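Local coordinates for DUTPase (Staphylococcus phage 11, PDB 4GV8) that hydrolyses dUTP to dUMP and pyrophosphate as a trimeric jelly-roll dUTPase and also has a second, moonlighting role, at the interface of chains A and B. Coordinates in Å, arbitrary orientation; residue numbers count along the deposited sequence, not the author numbering. Chains: chain A/B, DUTPase.

Contact 1: the interface of chains A and B. Residues chain A 25, 138-140; chain B 58, 142-144.
Water 1 is gripped from both chains: the carbonyl oxygen A:Ala25 O at 2.8 Å, the amide nitrogen A:Ile139 N at 2.8 Å and the carbonyl oxygen B:Trp143 O at 2.7 Å. It joins two jelly-roll subunits of the trimeric dUTPase family where chain B leaves its own strand 133-141 and its tail runs across chain A. A direct bond completes the antiparallel bridge between A:Ile139 and B:Trp143: B:Trp143 N donates to A:Ile139 O at 2.9 Å, 161° at the hydrogen. In the opposite direction A:Ile139 N and B:Trp143 O stand 4.3 Å apart, and the water fills the gap, so the pairing is half direct and half solvated. The two side chains of this bridge lie alongside each other and point the same way. B:Trp143 has CG anti to its own amide nitrogen (chi1 -177°), which swings the indole over to A:Ile139 and offers its benzo rim. Methyl CG2 of A:Ile139 sits at this edge, in the ring plane, 3.6 Å from CE3, while CD1 approaches the same CE3 more loosely. B:Ile142, one residue earlier, sends its branches to different partners. Its CG1 is wedged between the backbone nitrogen and carbonyl carbon (chi1 54°), and from there the extended arm carries CD1 to within 3.4 Å of A:Ala25 CA. Its other branch, CG2, meets CG1 of A:Val138, the two side chains crossing at a slant, and reaches the CG2 methyl of A:Val140 more loosely. From strand 57-63, methyl CG2 of B:Val58 presses on A:Ala25 CB at 3.5 Å, a slightly tight contact. The methyl CG2 of B:Thr144 lies against A:Ala25 O, the atom that also binds water 1.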
loop_
_atom_site.group_PDB
_atom_site.type_symbol
_atom_site.label_atom_id
_atom_site.label_comp_id
_atom_site.label_asym_id
_atom_site.label_seq_id
_atom_site.Cartn_x
_atom_site.Cartn_y
_atom_site.Cartn_z
ATOM N N ALA A 25 4.890 7.076 15.379
ATOM C CA ALA A 25 5.393 7.619 14.111
ATOM C C ALA A 25 4.520 8.757 13.603
ATOM O O ALA A 25 5.036 9.821 13.260
ATOM C CB ALA A 25 5.492 6.520 13.078
ATOM N N VAL A 138 1.913 9.911 8.526
ATOM C CA VAL A 138 3.314 9.755 8.930
ATOM C C VAL A 138 4.126 10.597 7.916
ATOM O O VAL A 138 3.947 10.437 6.699
ATOM C CB VAL A 138 3.781 8.268 8.838
ATOM C CG1 VAL A 138 5.246 8.149 9.239
ATOM C CG2 VAL A 138 2.851 7.351 9.669
ATOM N N ILE A 139 5.017 11.457 8.392
ATOM C CA ILE A 139 5.753 12.429 7.522
ATOM C C ILE A 139 7.215 11.979 7.447
ATOM O O ILE A 139 7.871 11.743 8.492
ATOM C CB ILE A 139 5.609 13.850 8.050
ATOM C CG1 ILE A 139 4.092 14.219 8.165
ATOM C CG2 ILE A 139 6.363 14.840 7.186
ATOM C CD1 ILE A 139 3.839 15.553 8.807
ATOM N N VAL A 140 7.696 11.771 6.214
ATOM C CA VAL A 140 9.005 11.155 5.962
ATOM C C VAL A 140 9.826 12.173 5.145
ATOM O O VAL A 140 9.276 12.860 4.258
ATOM C CB VAL A 140 8.813 9.762 5.250
ATOM C CG1 VAL A 140 10.143 9.093 4.953
ATOM C CG2 VAL A 140 7.974 8.826 6.154
ATOM N N VAL B 58 10.450 4.957 11.593
ATOM C CA VAL B 58 9.292 4.085 11.471
ATOM C C VAL B 58 9.681 2.858 10.628
ATOM O O VAL B 58 10.497 2.961 9.666
ATOM C CB VAL B 58 8.101 4.791 10.851
ATOM C CG1 VAL B 58 8.334 5.104 9.322
ATOM C CG2 VAL B 58 6.855 3.973 11.107
ATOM N N ILE B 142 11.634 9.636 10.337
ATOM C CA ILE B 142 10.381 10.377 10.328
ATOM C C ILE B 142 10.548 11.738 10.981
ATOM O O ILE B 142 11.538 11.993 11.652
ATOM C CB ILE B 142 9.225 9.614 11.003
ATOM C CG1 ILE B 142 9.617 9.176 12.436
ATOM C CG2 ILE B 142 8.822 8.451 10.113
ATOM C CD1 ILE B 142 8.537 8.527 13.249
ATOM N N TRP B 143 9.542 12.575 10.764
ATOM C CA TRP B 143 9.424 13.850 11.354
ATOM C C TRP B 143 8.131 13.851 12.088
ATOM O O TRP B 143 7.053 13.588 11.489
ATOM C CB TRP B 143 9.449 14.902 10.241
ATOM C CG TRP B 143 9.411 16.325 10.711
ATOM C CD1 TRP B 143 10.313 16.960 11.552
ATOM C CD2 TRP B 143 8.451 17.395 10.308
ATOM N NE1 TRP B 143 9.962 18.264 11.734
ATOM C CE2 TRP B 143 8.876 18.601 11.005
ATOM C CE3 TRP B 143 7.299 17.446 9.503
ATOM C CZ2 TRP B 143 8.175 19.816 10.894
ATOM C CZ3 TRP B 143 6.598 18.666 9.404
ATOM C CH2 TRP B 143 7.036 19.826 10.086
ATOM N N THR B 144 8.211 14.135 13.399
ATOM C CA THR B 144 7.045 14.084 14.256
ATOM C C THR B 144 6.995 15.402 15.061
ATOM O O THR B 144 7.122 15.386 16.300
ATOM C CB THR B 144 7.065 12.880 15.250
ATOM O OG1 THR B 144 8.110 13.111 16.201
ATOM C CG2 THR B 144 7.358 11.543 14.528
HETATM O O HOH W 1 5.161 11.675 11.218
#

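Contact 2: the interface of chains A and B. Residues chain A 6-7; chain B 148, 150, 152-154.
The stem of A:Gln6 rests with CB against both B:Val150 and B:Phe153, while its amide pairs with the backbone of B:Glu154. CG lies anti to the carbonyl carbon of A:Gln6 (chi1 -51°) and the chain stays extended beyond it, which carries the amide past the hydrophobic pair to the tail segment of chain B. There the amide makes a two-point match with one residue. OE1 takes the hydrogen of B:Glu154 N at 2.9 Å, with the donor in the carbonyl plane on a lone pair. NE2 gives a hydrogen to B:Glu154 O at 2.8 Å, an acceptor that lies almost exactly in the amide plane. Both bonds are nearly straight at the hydrogen, and together they fix the amide's rotation and set which end is oxygen and which nitrogen. The recognition uses main-chain atoms, and the B:Glu154 carboxylate takes no hydrogen bond from NE2. Of the two apolar groups, B:Val150 crosses the glutamine at an angle and lays CG2 3.8 Å from A:Gln6 CB, its CG1 methyl reaching further out towards the CG and amide. B:Phe153 turns its rim to the glutamine: CD1 is 3.7 Å from A:Gln6 CB, and the backbone carbonyl carbon of A:Gln6 lies at the ring edge, in plane, rather than over a face. At the backbone, two main-chain bonds hold A:Val7 against the same stretch of chain B, its N donating to B:Lys148 O at 3.0 Å and its O accepting from B:Val150 N at 2.9 Å. They continue the parallel pairing in which A:Gln6 bridges B:Lys148. In the fold, the short strand 146-149 of chain B thereby extends a sheet of chain A beside its N-terminal strand 4-9, and the residues that follow turn so that 153 and 154 meet A:Gln6.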
loop_
_atom_site.group_PDB
_atom_site.type_symbol
_atom_site.label_atom_id
_atom_site.label_comp_id
_atom_site.label_asym_id
_atom_site.label_seq_id
_atom_site.Cartn_x
_atom_site.Cartn_y
_atom_site.Cartn_z
ATOM N N GLN A 6 1.688 23.013 10.607
ATOM C CA GLN A 6 0.427 23.781 10.654
ATOM C C GLN A 6 -0.700 22.923 10.082
ATOM O O GLN A 6 -0.497 22.206 9.064
ATOM C CB GLN A 6 0.525 25.104 9.869
ATOM C CG GLN A 6 1.736 25.990 10.204
ATOM C CD GLN A 6 1.886 27.089 9.169
ATOM O OE1 GLN A 6 1.106 28.024 9.120
ATOM N NE2 GLN A 6 2.849 26.948 8.308
ATOM N N VAL A 7 -1.854 23.022 10.753
ATOM C CA VAL A 7 -3.083 22.304 10.440
ATOM C C VAL A 7 -4.202 23.317 10.400
ATOM O O VAL A 7 -4.338 24.125 11.345
ATOM C CB VAL A 7 -3.422 21.232 11.525
ATOM C CG1 VAL A 7 -4.710 20.524 11.150
ATOM C CG2 VAL A 7 -2.262 20.252 11.710
ATOM N N LYS B 148 0.417 22.850 15.235
ATOM C CA LYS B 148 -0.179 24.177 15.490
ATOM C C LYS B 148 -1.378 24.354 14.569
ATOM O O LYS B 148 -1.234 24.355 13.362
ATOM C CB LYS B 148 0.826 25.344 15.260
ATOM N N VAL B 150 -3.929 26.632 12.732
ATOM C CA VAL B 150 -3.861 27.974 12.157
ATOM C C VAL B 150 -5.134 28.238 11.368
ATOM O O VAL B 150 -5.831 27.302 10.932
ATOM C CB VAL B 150 -2.623 28.124 11.240
ATOM C CG1 VAL B 150 -1.336 27.929 12.049
ATOM C CG2 VAL B 150 -2.701 27.167 10.033
ATOM N N GLU B 152 -4.825 30.399 8.673
ATOM C CA GLU B 152 -4.187 30.565 7.377
ATOM C C GLU B 152 -2.796 29.959 7.483
ATOM O O GLU B 152 -2.143 30.102 8.501
ATOM C CB GLU B 152 -3.995 32.055 7.031
ATOM C CG GLU B 152 -5.085 32.696 6.210
ATOM C CD GLU B 152 -5.070 32.252 4.768
ATOM O OE1 GLU B 152 -4.226 32.750 3.981
ATOM O OE2 GLU B 152 -5.907 31.410 4.423
ATOM N N PHE B 153 -2.332 29.317 6.421
ATOM C CA PHE B 153 -0.985 28.797 6.374
ATOM C C PHE B 153 -0.034 29.924 6.130
ATOM O O PHE B 153 -0.300 30.879 5.359
ATOM C CB PHE B 153 -0.817 27.703 5.274
ATOM C CG PHE B 153 -1.591 26.418 5.567
ATOM C CD1 PHE B 153 -1.290 25.663 6.672
ATOM C CD2 PHE B 153 -2.629 26.002 4.751
ATOM C CE1 PHE B 153 -1.996 24.546 6.975
ATOM C CE2 PHE B 153 -3.330 24.841 5.049
ATOM C CZ PHE B 153 -3.004 24.117 6.151
ATOM N N GLU B 154 1.091 29.789 6.803
ATOM C CA GLU B 154 2.222 30.651 6.597
ATOM C C GLU B 154 3.353 29.830 5.924
ATOM O O GLU B 154 3.523 28.630 6.173
ATOM C CB GLU B 154 2.597 31.208 7.964
ATOM C CG GLU B 154 3.946 31.852 8.092
ATOM C CD GLU B 154 4.998 30.903 8.631
ATOM O OE1 GLU B 154 4.801 30.347 9.737
ATOM O OE2 GLU B 154 6.024 30.726 7.930
#

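Contact 1 and contact 2 lie about 19 Å apart, measured between the centres of their C-alpha atoms, and share no residue. On chain B they follow one another along the C-terminal tail: contact 1 takes the stretch just after strand 133-141, with B:Val58 of strand 57-63 added from the body of the subunit, contact 2 strand 146-149 and the residues beyond it. On chain A they involve separate elements, strand 133-141 with a loop residue and then strand 4-9. The tail thus joins its neighbour first antiparallel, then parallel. Such an exchange of C-terminal segments is characteristic of trimeric dUTPases and, repeated round the three copies, would tie each subunit to the next.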